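Local coordinates for DPS family protein (Vibrio cholerae O1 biovar El Tor, PDB 3IQ1), which probably binds and oxidises iron inside a shell of twelve subunits, as a member of the Dps family of ferritin-like diiron-carboxylate proteins, at the interface of chains A and B and the interface of chains A and C. Numbering follows the deposited sequence. Chains: chain A/B/C, DPS family protein.

Contact 1 and contact 2 lie side by side on the two-fold interface of chains A and B, their C-alpha centres about 11 Å apart. They share A:Trp42, near the end of helix 13-43. Contact 3, between A and C, is a different junction without exact two-fold symmetry, its C-alpha centre about 18 Å from that of contact 1 and 25 Å from that of contact 2. Helix 49-76 of chain A serves both junctions, with A:His53 at contact 1 and A:Glu51 at contact 3. Two-fold dimers carrying the probable iron sites are thereby joined to further subunits, in keeping with the twelve copies of the assembly.

Contact 1: the interface of chains A and B. Residues chain A 41-42, 53; chain B 68, 72, 75.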
# COMPACT_ATOMS: atom_id res chain seq x y z
N HIS A 41 6.55 -23.03 19.67
CA HIS A 41 5.39 -22.43 19.00
C HIS A 41 4.24 -23.39 18.91
O HIS A 41 3.11 -23.05 19.21
CB HIS A 41 5.84 -21.97 17.63
CG HIS A 41 4.75 -21.68 16.62
ND1 HIS A 41 3.98 -20.54 16.65
CD2 HIS A 41 4.42 -22.33 15.47
CE1 HIS A 41 3.19 -20.51 15.58
NE2 HIS A 41 3.44 -21.58 14.84
N TRP A 42 4.53 -24.60 18.43
CA TRP A 42 3.47 -25.61 18.27
C TRP A 42 2.89 -26.09 19.61
O TRP A 42 1.66 -26.25 19.71
CB TRP A 42 3.96 -26.80 17.50
CG TRP A 42 4.27 -26.52 16.07
CD1 TRP A 42 3.65 -25.64 15.25
CD2 TRP A 42 5.31 -27.13 15.31
NE1 TRP A 42 4.22 -25.68 14.00
CE2 TRP A 42 5.24 -26.59 14.01
CE3 TRP A 42 6.28 -28.10 15.58
CZ2 TRP A 42 6.11 -26.94 13.01
CZ3 TRP A 42 7.17 -28.48 14.56
CH2 TRP A 42 7.08 -27.88 13.29
N HIS A 53 2.44 -18.21 21.23
CA HIS A 53 2.39 -18.82 19.91
C HIS A 53 2.88 -17.75 18.91
O HIS A 53 3.71 -18.01 18.03
CB HIS A 53 0.92 -19.29 19.68
CG HIS A 53 0.63 -19.96 18.39
ND1 HIS A 53 0.96 -21.28 18.14
CD2 HIS A 53 -0.07 -19.54 17.31
CE1 HIS A 53 0.53 -21.61 16.93
NE2 HIS A 53 -0.09 -20.58 16.40
N ASP B 68 3.98 -25.90 8.61
CA ASP B 68 3.28 -25.14 9.67
C ASP B 68 1.87 -25.73 9.81
O ASP B 68 1.44 -26.16 10.90
CB ASP B 68 3.15 -23.63 9.30
CG ASP B 68 4.53 -22.92 9.12
OD1 ASP B 68 5.53 -23.57 9.38
OD2 ASP B 68 4.62 -21.72 8.73
N GLU B 72 0.08 -28.12 12.80
CA GLU B 72 -1.17 -27.64 13.43
C GLU B 72 -2.36 -28.54 13.22
O GLU B 72 -3.18 -28.64 14.14
CB GLU B 72 -1.43 -26.18 13.11
CG GLU B 72 -0.33 -25.35 13.87
CD GLU B 72 -0.44 -23.86 13.79
OE1 GLU B 72 0.50 -23.19 14.37
OE2 GLU B 72 -1.39 -23.37 13.14
N LEU B 75 -1.86 -31.24 15.82
CA LEU B 75 -2.29 -30.69 17.11
C LEU B 75 -3.84 -30.60 17.24
O LEU B 75 -4.40 -30.82 18.31
CB LEU B 75 -1.68 -29.28 17.32
CG LEU B 75 -0.16 -29.20 17.57
CD1 LEU B 75 0.39 -27.84 17.17
CD2 LEU B 75 0.11 -29.53 19.02
O HOH W 1 1.36 -21.11 12.89
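B:Glu72 points its carboxylate OE1 at the neighbouring imidazoles of A:His41 and A:His53, in the intersubunit ferroxidase site typical of Dps proteins. Its CG lies anti to its carbonyl carbon (chi1 -69°) and the chain then runs extended, which carries OE1 from helix 49-76 of chain B to the two imidazoles. A:His53 meets it from the opposite direction, with the carboxylate carbon CD in the plane of the imidazole, at its edge, 4.0 Å from CE1. A:His41 comes in across the glutamate at about a right angle, its ring tilted 38° from the carboxylate and its CE1 over a face of A:His53. Water 1 links this pair: it lies in the ring plane of A:His41, 2.9 Å from NE2, and 2.7 Å from OE1 of B:Glu72. Each imidazole is held by the other residue's backbone. ND1 of A:His53 bonds O of A:His41 at 3.0 Å from above the carbonyl plane, while ND1 of A:His41 bonds O of A:His53 at 2.9 Å. This reciprocal pair fixes both ring rotations and turns both NE2 atoms toward the subunit boundary. B:Asp68, another acidic residue of the site, stands farther back, with OD1 6.2 Å from NE2 of A:His41. The indole of A:Trp42 stands nearly upright to the carboxylate of B:Glu72 and flanks the site. Beside it, methyl CD1 of B:Leu75 packs 3.7 Å from CB of A:Trp42.

Contact 2: the interface of chains A and B. Residues chain A 35, 42; chain B 31, 82-84, 88.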
# COMPACT_ATOMS: atom_id res chain seq x y z
N MSE A 35 14.60 -25.30 15.24
CA MSE A 35 13.71 -26.43 15.35
C MSE A 35 13.06 -26.47 16.73
O MSE A 35 11.85 -26.67 16.87
CB MSE A 35 14.44 -27.77 15.05
CG MSE A 35 13.61 -28.97 14.99
SE MSE A 35 12.45 -28.87 13.42
CE MSE A 35 10.76 -28.69 14.31
N TRP A 42 4.53 -24.60 18.43
CA TRP A 42 3.47 -25.61 18.27
C TRP A 42 2.89 -26.09 19.61
O TRP A 42 1.66 -26.25 19.71
CB TRP A 42 3.96 -26.80 17.50
CG TRP A 42 4.27 -26.52 16.07
CD1 TRP A 42 3.65 -25.64 15.25
CD2 TRP A 42 5.31 -27.13 15.31
NE1 TRP A 42 4.22 -25.68 14.00
CE2 TRP A 42 5.24 -26.59 14.01
CE3 TRP A 42 6.28 -28.10 15.58
CZ2 TRP A 42 6.11 -26.94 13.01
CZ3 TRP A 42 7.17 -28.48 14.56
CH2 TRP A 42 7.08 -27.88 13.29
N GLN B 31 9.86 -32.31 6.01
CA GLN B 31 10.99 -31.65 6.67
C GLN B 31 12.32 -32.00 6.01
O GLN B 31 13.15 -31.14 5.77
CB GLN B 31 10.97 -32.00 8.14
CG GLN B 31 9.86 -31.31 8.97
CD GLN B 31 10.22 -29.91 9.37
OE1 GLN B 31 11.03 -29.27 8.71
NE2 GLN B 31 9.66 -29.43 10.46
N MSE B 82 5.67 -34.47 15.49
CA MSE B 82 7.10 -34.64 15.59
C MSE B 82 7.78 -33.26 15.42
O MSE B 82 7.40 -32.47 14.56
CB MSE B 82 7.62 -35.61 14.54
CG MSE B 82 7.96 -36.95 15.01
SE MSE B 82 8.63 -37.99 13.42
CE MSE B 82 7.12 -38.40 12.84
N HIS B 83 8.77 -33.02 16.24
CA HIS B 83 9.42 -31.70 16.27
C HIS B 83 10.91 -31.75 16.59
O HIS B 83 11.46 -30.92 17.30
CB HIS B 83 8.63 -30.73 17.15
CG HIS B 83 8.45 -31.16 18.57
ND1 HIS B 83 7.58 -32.17 18.93
CD2 HIS B 83 9.04 -30.74 19.71
CE1 HIS B 83 7.62 -32.32 20.24
NE2 HIS B 83 8.48 -31.46 20.75
N SER B 84 11.59 -32.75 16.04
CA SER B 84 13.05 -32.84 16.18
C SER B 84 13.61 -33.44 14.92
O SER B 84 12.96 -34.31 14.30
CB SER B 84 13.46 -33.70 17.37
OG SER B 84 13.01 -35.05 17.28
N TYR B 88 12.53 -36.80 12.74
CA TYR B 88 12.21 -36.77 11.31
C TYR B 88 13.07 -37.75 10.53
O TYR B 88 12.60 -38.43 9.63
CB TYR B 88 12.38 -35.36 10.71
CG TYR B 88 11.48 -34.30 11.28
CD1 TYR B 88 10.15 -34.54 11.57
CD2 TYR B 88 11.95 -33.00 11.51
CE1 TYR B 88 9.34 -33.57 12.08
CE2 TYR B 88 11.14 -32.04 12.04
CZ TYR B 88 9.85 -32.31 12.32
OH TYR B 88 9.04 -31.30 12.83
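A:Met35, modelled as selenomethionine, pushes its tip against B:Tyr88, B:His83 and B:Gln31, and loses more surface to chain B than any other residue here. Its CG is anti to the backbone N (chi1 -173°), and bends farther along the chain bring selenium to the rim of the tyrosine, 3.7 Å from CE2, and methyl CE to the phenol oxygen OH at 3.5 Å. Nearer the backbone, CG of A:Met35 rests 3.7 Å from the carbonyl O of B:His83, on the loop that walls this side. The side chain of B:His83 makes its contact through CB, which lies in the plane of the A:Trp42 indole, at its edge and 3.7 Å from CZ3. The two side chains run antiparallel, one alongside the other. On chain B, the phenol OH of B:Tyr88 bonds O of B:Met82 at 2.7 Å, tying the short helix to the loop and fixing the surface met by A:Met35. CG of B:Gln31 covers one face of the tyrosine ring, and O of B:Ser84 lies over the other. The patch thus sets helix 13-43 of chain A against helix 13-43 of chain B, the loop after its helix 49-76 and the short helix 85-91.

Contact 3: the interface of chains A and C. Residues chain A 48, 51, 107, 157; chain C 46-47, 49-51.
The aliphatic chain of C:Lys47 lies over one face of the A:Trp157 indole, the tight part of this contact. CG of C:Lys47 stands 3.9 Å from the centroid of the six-membered ring of A:Trp157, and CE of the lysine 3.6 Å from CH2 of that indole. The chi1 of A:Trp157 (-173°) sends the indole toward chain C and chi2 (99°) turns its face to the lysine, while methyl CE of A:Met107 covers the opposite face. C:Phe50 crosses the tryptophan at about a right angle, its CD2 3.6 Å from CD1 of the indole. CE of A:Met107 meets this phenyl in plane, at its edge. The other side is looser and joined through water. The extended A:Glu51 sends OE2 to water 2 at 2.6 Å, which also bonds O of C:Lys47 at 2.8 Å. Water 2 also takes the backbone N-H of C:Glu51 and, weakly, that of C:Phe50. Water 3 spans OE1 of A:Glu51 and OE1 of C:Glu51, probably both negative and 5.0 Å apart, a repulsion it may ease. The contact joins the end of helix 134-158 and the start of helix 49-76 in chain A, with A:Met107 of helix 103-131 behind the indole, to the loop and first turn of helix 49-76 in chain C.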
# COMPACT_ATOMS: atom_id res chain seq x y z
N GLU A 48 -0.98 -18.33 28.34
CA GLU A 48 -0.02 -17.66 27.46
C GLU A 48 -0.08 -18.12 26.01
O GLU A 48 0.71 -17.63 25.20
CB GLU A 48 1.41 -17.87 27.97
CG GLU A 48 1.69 -17.19 29.30
CD GLU A 48 1.15 -17.95 30.46
OE1 GLU A 48 0.86 -19.16 30.27
OE2 GLU A 48 1.00 -17.34 31.56
N GLU A 51 -0.26 -15.28 23.04
CA GLU A 51 0.87 -14.37 23.06
C GLU A 51 2.17 -15.09 22.71
O GLU A 51 2.95 -14.56 21.90
CB GLU A 51 0.99 -13.69 24.40
CG GLU A 51 2.03 -12.60 24.39
CD GLU A 51 2.06 -11.89 25.68
OE1 GLU A 51 1.53 -12.44 26.67
OE2 GLU A 51 2.59 -10.77 25.70
N MSE A 107 10.71 -20.32 27.25
CA MSE A 107 11.44 -19.04 27.31
C MSE A 107 12.82 -19.16 27.86
O MSE A 107 13.73 -18.55 27.35
CB MSE A 107 10.63 -17.99 28.05
CG MSE A 107 9.32 -17.66 27.31
SE MSE A 107 9.57 -16.39 25.86
CE MSE A 107 9.86 -14.93 26.93
N TRP A 157 10.72 -10.83 30.86
CA TRP A 157 9.50 -11.63 30.93
C TRP A 157 9.60 -12.67 32.05
O TRP A 157 8.61 -12.94 32.74
CB TRP A 157 9.23 -12.30 29.56
CG TRP A 157 7.92 -13.00 29.44
CD1 TRP A 157 6.80 -12.52 28.87
CD2 TRP A 157 7.62 -14.34 29.85
NE1 TRP A 157 5.81 -13.46 28.88
CE2 TRP A 157 6.29 -14.60 29.47
CE3 TRP A 157 8.36 -15.36 30.45
CZ2 TRP A 157 5.66 -15.80 29.74
CZ3 TRP A 157 7.71 -16.58 30.71
CH2 TRP A 157 6.37 -16.77 30.35
N GLY C 46 8.38 -8.86 34.22
CA GLY C 46 7.40 -9.87 34.49
C GLY C 46 6.66 -10.34 33.26
O GLY C 46 6.93 -9.87 32.15
N LYS C 47 5.71 -11.24 33.47
CA LYS C 47 5.05 -11.92 32.33
C LYS C 47 4.19 -11.00 31.53
O LYS C 47 3.78 -11.35 30.43
CB LYS C 47 4.22 -13.15 32.79
CG LYS C 47 5.00 -14.31 33.20
CD LYS C 47 4.11 -15.62 33.26
CE LYS C 47 4.89 -16.88 33.58
NZ LYS C 47 5.92 -16.73 34.66
N PHE C 49 5.48 -8.31 30.36
CA PHE C 49 6.44 -7.53 29.62
C PHE C 49 6.01 -7.16 28.18
O PHE C 49 6.03 -6.00 27.84
CB PHE C 49 7.81 -8.19 29.58
CG PHE C 49 8.79 -7.38 28.83
CD1 PHE C 49 9.37 -6.32 29.44
CD2 PHE C 49 9.10 -7.67 27.53
CE1 PHE C 49 10.30 -5.52 28.76
CE2 PHE C 49 9.96 -6.88 26.83
CZ PHE C 49 10.55 -5.78 27.43
N PHE C 50 5.73 -8.13 27.34
CA PHE C 50 5.50 -7.82 25.91
C PHE C 50 4.23 -7.02 25.74
O PHE C 50 4.19 -6.04 24.98
CB PHE C 50 5.47 -9.10 25.06
CG PHE C 50 6.80 -9.81 25.02
CD1 PHE C 50 7.88 -9.21 24.43
CD2 PHE C 50 6.95 -11.06 25.59
CE1 PHE C 50 9.12 -9.85 24.39
CE2 PHE C 50 8.17 -11.71 25.57
CZ PHE C 50 9.24 -11.08 24.99
N GLU C 51 3.19 -7.43 26.44
CA GLU C 51 1.92 -6.77 26.26
C GLU C 51 1.96 -5.33 26.76
O GLU C 51 1.47 -4.43 26.05
CB GLU C 51 0.82 -7.53 26.95
CG GLU C 51 -0.54 -6.97 26.62
CD GLU C 51 -1.61 -7.79 27.24
OE1 GLU C 51 -1.29 -8.57 28.17
OE2 GLU C 51 -2.75 -7.67 26.77
O HOH W 2 3.80 -10.16 27.94
O HOH W 3 0.40 -10.57 28.95